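Local coordinates for protein PelA (Pseudomonas aeruginosa, PDB 5TCB) that probably hydrolyses glycosidic bonds through this glycoside hydrolase domain, one part of a longer protein that probably also has deacetylase activity, at residues A115-R120 and A156-Q161; Q161-E166 and P184-A189. All coordinates share one frame; numbering follows the deposited sequence.

Contact 1. Residues A115-R120 and A156-Q161; sequences AHLLKR and ASFLAQ
Helices 111-126 and 145-165 run nearly parallel through these segments, with N-to-C directions 27° apart (signed crossing angle -27°), axes 11.1 Å apart at closest approach, and Leu118 and Gln161 carrying the nearest pair of CA atoms. Both belong to the outer layer of a (beta/alpha)8-type barrel of eight parallel strands: in chain order one precedes strand 131-135 and the other follows it, so they are neighbours around the barrel. At this axis separation the contact is made by side chains, chiefly the ring of Phe158. Its CG is anti to the backbone N (chi1 169°), a rotation that carries the ring toward helix 111-126 although the CB does not point there. The far end of the ring, CZ and CE1, meets two consecutive leucines. Leu117 crosses it at about a right angle, with CB 3.5 Å from Phe158 CZ and CD1 3.7 Å from the same atom. Leu118 instead slides past in the opposite direction, placing CG and CD2 each 3.9 Å from Phe158 CE1. Both leucines come at the ring obliquely, in apolar contact. Leu72 of strand 67-73 lies against Leu117, tying this side to the barrel wall. Nearer the surface, the extended Gln161 chain crosses Leu118 at about a right angle; in the conformer described, one of two, Leu118 CD1 is 3.5 Å from Gln161 NE2.

Contact 2. Residues Q161-E166 and P184-A189; sequences QLHRQE and PGVASA
The last turn of helix 145-165 meets the loop that leads into strand 187-192, and the meeting is made by the imidazole of His163 lying over the backbone and side chain of Val186. The pair also supplies the closest CA approach of the two segments, 6.7 Å between His163 CA and Val186 CA. Val186 CA sits 4.2 Å from the ring centroid and 16° off the ring normal, which meets the geometry of a CH-pi contact over one face. Val186 O reaches the same face near ND1 and CE1. The valine branches divide the rest: Val186 CG1 lies 4.0 Å from His163 CG, close to the root of the side chain, while Val186 CG2 lies 3.9 Å from His163 CD2. In the (beta/alpha)8-type barrel, strand 170-174 stands in sequence between this helix and strand 187-192, followed by a loop instead of a regular helix, and its Leu171 also touches His163. The histidine CG is anti to the backbone N (chi1 -176°), which swings the ring out across the loop. There His163 NE2 is 3.8 Å from Gly185 O, too far for a direct bond, and a water spans the gap. It lies in the ring plane at the edge, 2.9 Å from His163 NE2, and gives a weak hydrogen bond to Gly185 O over 3.4 Å. Gly185 takes a positive phi (81°), a backbone shape that suits glycine. Beyond the ring, where the helix ends, Gln165 NE2 donates to the anti lone pair of Glu166 OE2 at 2.8 Å. The carboxylate oxygen lies close to the amide plane and also forms a salt bridge with Arg125 of helix 111-126.

Helix 145-165 serves both contacts, and Gln161 belongs to a segment of each although it touches only in contact 1. Their centres are 10 Å apart on the same side of the chain's centre. Each is partly buried, but contact 1 joins two barrel helices mainly through apolar side chains, with the exposed Gln161 amide at its outer side, and buries 227 Å², whereas contact 2 joins a helix end to a loop, buries 124 Å², and adds a ring face and a bridging water. The buried residues are Leu117 and Phe158 in one and Val186 in the other. The two also touch directly: Leu118 O probably accepts a hydrogen bond from Gln165 NE2, at 3.0 Å, and Leu118 CD2 packs against Leu162 CA.

Contact 1. Residues A115-R120 and A156-Q161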
loop_
_atom_site.group_PDB
_atom_site.type_symbol
_atom_site.label_atom_id
_atom_site.label_comp_id
_atom_site.label_asym_id
_atom_site.label_seq_id
_atom_site.Cartn_x
_atom_site.Cartn_y
_atom_site.Cartn_z
ATOM N N ALA A 115 -17.084 0.472 9.066
ATOM C CA ALA A 115 -16.940 -0.066 10.419
ATOM C C ALA A 115 -15.958 -1.228 10.446
ATOM O O ALA A 115 -15.181 -1.378 11.401
ATOM C CB ALA A 115 -18.300 -0.507 10.956
ATOM N N HIS A 116 -16.033 -2.099 9.443
ATOM C CA HIS A 116 -15.120 -3.226 9.344
ATOM C C HIS A 116 -13.676 -2.750 9.333
ATOM O O HIS A 116 -12.829 -3.254 10.092
ATOM C CB HIS A 116 -15.454 -4.022 8.077
ATOM C CG HIS A 116 -14.431 -5.050 7.729
ATOM N ND1 HIS A 116 -14.417 -6.306 8.300
ATOM C CD2 HIS A 116 -13.384 -5.011 6.871
ATOM C CE1 HIS A 116 -13.401 -6.992 7.811
ATOM N NE2 HIS A 116 -12.762 -6.234 6.941
ATOM N N LEU A 117 -13.379 -1.753 8.503
ATOM C CA LEU A 117 -12.009 -1.276 8.387
ATOM C C LEU A 117 -11.531 -0.631 9.675
ATOM O O LEU A 117 -10.365 -0.808 10.053
ATOM C CB LEU A 117 -11.906 -0.291 7.219
ATOM C CG LEU A 117 -12.018 -0.855 5.812
ATOM C CD1 LEU A 117 -12.033 0.307 4.849
ATOM C CD2 LEU A 117 -10.907 -1.863 5.465
ATOM N N LEU A 118 -12.393 0.153 10.343
ATOM C CA LEU A 118 -11.997 0.794 11.598
ATOM C C LEU A 118 -11.750 -0.236 12.687
ATOM O O LEU A 118 -10.838 -0.064 13.506
ATOM C CB LEU A 118 -13.054 1.807 12.047
ATOM C CG LEU A 118 -13.186 3.042 11.138
ATOM C CD1 LEU A 118 -14.381 3.849 11.569
ATOM C CD2 LEU A 118 -11.942 3.914 11.189
ATOM N N LYS A 119 -12.560 -1.299 12.728
ATOM C CA LYS A 119 -12.339 -2.377 13.687
ATOM C C LYS A 119 -11.011 -3.071 13.419
ATOM O O LYS A 119 -10.255 -3.379 14.351
ATOM C CB LYS A 119 -13.512 -3.361 13.621
ATOM N N ARG A 120 -10.710 -3.326 12.140
ATOM C CA ARG A 120 -9.440 -3.935 11.767
ATOM C C ARG A 120 -8.271 -3.052 12.186
ATOM O O ARG A 120 -7.264 -3.548 12.713
ATOM C CB ARG A 120 -9.429 -4.185 10.259
ATOM C CG ARG A 120 -8.216 -4.883 9.733
ATOM C CD ARG A 120 -8.152 -6.312 10.194
ATOM N NE ARG A 120 -6.936 -6.970 9.727
ATOM C CZ ARG A 120 -6.252 -7.862 10.433
ATOM N NH1 ARG A 120 -6.651 -8.199 11.653
ATOM N NH2 ARG A 120 -5.159 -8.411 9.920
ATOM N N ALA A 156 -12.169 10.134 1.394
ATOM C CA ALA A 156 -11.471 11.170 2.156
ATOM C C ALA A 156 -12.013 11.250 3.580
ATOM O O ALA A 156 -11.237 11.334 4.541
ATOM C CB ALA A 156 -11.575 12.521 1.442
ATOM N N SER A 157 -13.342 11.173 3.747
ATOM C CA SER A 157 -13.897 11.233 5.098
ATOM C C SER A 157 -13.534 9.996 5.905
ATOM O O SER A 157 -13.307 10.097 7.122
ATOM C CB SER A 157 -15.419 11.404 5.053
ATOM O OG SER A 157 -16.075 10.249 4.585
ATOM N N PHE A 158 -13.471 8.827 5.262
ATOM C CA PHE A 158 -13.034 7.628 5.964
ATOM C C PHE A 158 -11.601 7.772 6.464
ATOM O O PHE A 158 -11.297 7.443 7.618
ATOM C CB PHE A 158 -13.137 6.385 5.073
ATOM C CG PHE A 158 -12.456 5.216 5.689
ATOM C CD1 PHE A 158 -13.075 4.519 6.711
ATOM C CD2 PHE A 158 -11.160 4.880 5.336
ATOM C CE1 PHE A 158 -12.438 3.477 7.338
ATOM C CE2 PHE A 158 -10.502 3.822 5.983
ATOM C CZ PHE A 158 -11.144 3.142 6.981
ATOM N N LEU A 159 -10.702 8.248 5.602
ATOM C CA LEU A 159 -9.302 8.368 5.989
ATOM C C LEU A 159 -9.140 9.371 7.124
ATOM O O LEU A 159 -8.352 9.150 8.051
ATOM C CB LEU A 159 -8.437 8.747 4.784
ATOM C CG LEU A 159 -8.370 7.677 3.680
ATOM C CD1 LEU A 159 -7.758 8.215 2.370
ATOM C CD2 LEU A 159 -7.594 6.442 4.170
ATOM N N ALA A 160 -9.886 10.472 7.083
ATOM C CA ALA A 160 -9.836 11.413 8.185
ATOM C C ALA A 160 -10.339 10.781 9.484
ATOM O O ALA A 160 -9.772 11.022 10.551
ATOM C CB ALA A 160 -10.629 12.663 7.843
ATOM N N GLN A 161 -11.386 9.957 9.415
ATOM C CA GLN A 161 -11.902 9.322 10.622
ATOM C C GLN A 161 -10.933 8.268 11.139
ATOM O O GLN A 161 -10.751 8.119 12.361
ATOM C CB GLN A 161 -13.267 8.702 10.343
ATOM C CG GLN A 161 -13.925 8.104 11.580
ATOM C CD GLN A 161 -15.313 7.569 11.307
ATOM O OE1 GLN A 161 -15.839 7.704 10.200
ATOM N NE2 GLN A 161 -15.914 6.956 12.316
#

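Contact 2. Residues Q161-E166 and P184-A189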
loop_
_atom_site.group_PDB
_atom_site.type_symbol
_atom_site.label_atom_id
_atom_site.label_comp_id
_atom_site.label_asym_id
_atom_site.label_seq_id
_atom_site.Cartn_x
_atom_site.Cartn_y
_atom_site.Cartn_z
ATOM N N GLN A 161 -11.386 9.957 9.415
ATOM C CA GLN A 161 -11.902 9.322 10.622
ATOM C C GLN A 161 -10.933 8.268 11.139
ATOM O O GLN A 161 -10.751 8.119 12.361
ATOM C CB GLN A 161 -13.267 8.702 10.343
ATOM C CG GLN A 161 -13.925 8.104 11.580
ATOM C CD GLN A 161 -15.313 7.569 11.307
ATOM O OE1 GLN A 161 -15.839 7.704 10.200
ATOM N NE2 GLN A 161 -15.914 6.956 12.316
ATOM N N LEU A 162 -10.309 7.520 10.232
ATOM C CA LEU A 162 -9.301 6.553 10.636
ATOM C C LEU A 162 -8.167 7.235 11.379
ATOM O O LEU A 162 -7.706 6.755 12.428
ATOM C CB LEU A 162 -8.775 5.825 9.404
ATOM C CG LEU A 162 -7.551 4.927 9.608
ATOM C CD1 LEU A 162 -7.836 3.837 10.633
ATOM C CD2 LEU A 162 -7.138 4.327 8.281
ATOM N N HIS A 163 -7.703 8.365 10.848
ATOM C CA HIS A 163 -6.594 9.080 11.434
ATOM C C HIS A 163 -6.977 9.690 12.784
ATOM O O HIS A 163 -6.158 9.729 13.718
ATOM C CB HIS A 163 -6.126 10.121 10.422
ATOM C CG HIS A 163 -4.921 10.871 10.856
ATOM N ND1 HIS A 163 -3.763 10.236 11.246
ATOM C CD2 HIS A 163 -4.689 12.195 10.975
ATOM C CE1 HIS A 163 -2.866 11.146 11.586
ATOM N NE2 HIS A 163 -3.403 12.342 11.426
ATOM N N ARG A 164 -8.225 10.124 12.924
ATOM C CA ARG A 164 -8.681 10.655 14.209
ATOM C C ARG A 164 -8.846 9.542 15.247
ATOM O O ARG A 164 -8.518 9.741 16.427
ATOM C CB ARG A 164 -10.001 11.413 14.016
ATOM N N GLN A 165 -9.377 8.379 14.836
ATOM C CA GLN A 165 -9.563 7.256 15.756
ATOM C C GLN A 165 -8.235 6.649 16.194
ATOM O O GLN A 165 -8.125 6.191 17.336
ATOM C CB GLN A 165 -10.430 6.155 15.110
ATOM C CG GLN A 165 -10.489 4.832 15.914
ATOM C CD GLN A 165 -11.147 3.649 15.191
ATOM O OE1 GLN A 165 -12.299 3.753 14.747
ATOM N NE2 GLN A 165 -10.425 2.485 15.121
ATOM N N GLU A 166 -7.226 6.635 15.323
ATOM C CA GLU A 166 -5.986 5.900 15.552
ATOM C C GLU A 166 -4.788 6.808 15.312
ATOM O O GLU A 166 -4.009 6.596 14.381
ATOM C CB GLU A 166 -5.911 4.666 14.649
ATOM C CG GLU A 166 -7.062 3.672 14.872
ATOM C CD GLU A 166 -7.039 2.970 16.223
ATOM O OE1 GLU A 166 -5.990 2.987 16.930
ATOM O OE2 GLU A 166 -8.076 2.379 16.586
ATOM N N PRO A 184 -4.299 17.179 4.447
ATOM C CA PRO A 184 -2.982 17.633 4.911
ATOM C C PRO A 184 -2.659 17.059 6.279
ATOM O O PRO A 184 -3.514 17.000 7.168
ATOM C CB PRO A 184 -3.129 19.161 4.954
ATOM C CG PRO A 184 -4.605 19.383 5.109
ATOM C CD PRO A 184 -5.231 18.306 4.277
ATOM N N GLY A 185 -1.423 16.590 6.425
ATOM C CA GLY A 185 -0.960 16.064 7.694
ATOM C C GLY A 185 -1.353 14.636 8.002
ATOM O O GLY A 185 -0.998 14.132 9.072
ATOM N N VAL A 186 -2.058 13.957 7.106
ATOM C CA VAL A 186 -2.612 12.647 7.416
ATOM C C VAL A 186 -1.653 11.527 7.035
ATOM O O VAL A 186 -1.474 10.572 7.802
ATOM C CB VAL A 186 -3.979 12.480 6.717
ATOM C CG1 VAL A 186 -4.525 11.070 6.917
ATOM C CG2 VAL A 186 -4.965 13.485 7.258
ATOM N N ALA A 187 -1.074 11.597 5.836
ATOM C CA ALA A 187 -0.155 10.580 5.345
ATOM C C ALA A 187 1.273 10.853 5.786
ATOM O O ALA A 187 1.744 11.991 5.745
ATOM C CB ALA A 187 -0.197 10.501 3.822
ATOM N N SER A 188 1.963 9.781 6.187
ATOM C CA SER A 188 3.363 9.875 6.561
ATOM C C SER A 188 4.303 9.660 5.372
ATOM O O SER A 188 5.457 10.098 5.421
ATOM C CB SER A 188 3.666 8.850 7.652
ATOM O OG SER A 188 3.139 9.262 8.902
ATOM N N ALA A 189 3.836 8.970 4.340
ATOM C CA ALA A 189 4.566 8.731 3.106
ATOM C C ALA A 189 3.551 8.250 2.087
ATOM O O ALA A 189 2.443 7.832 2.446
ATOM C CB ALA A 189 5.673 7.686 3.303
HETATM O O HOH W 1 -2.078 14.779 12.258
#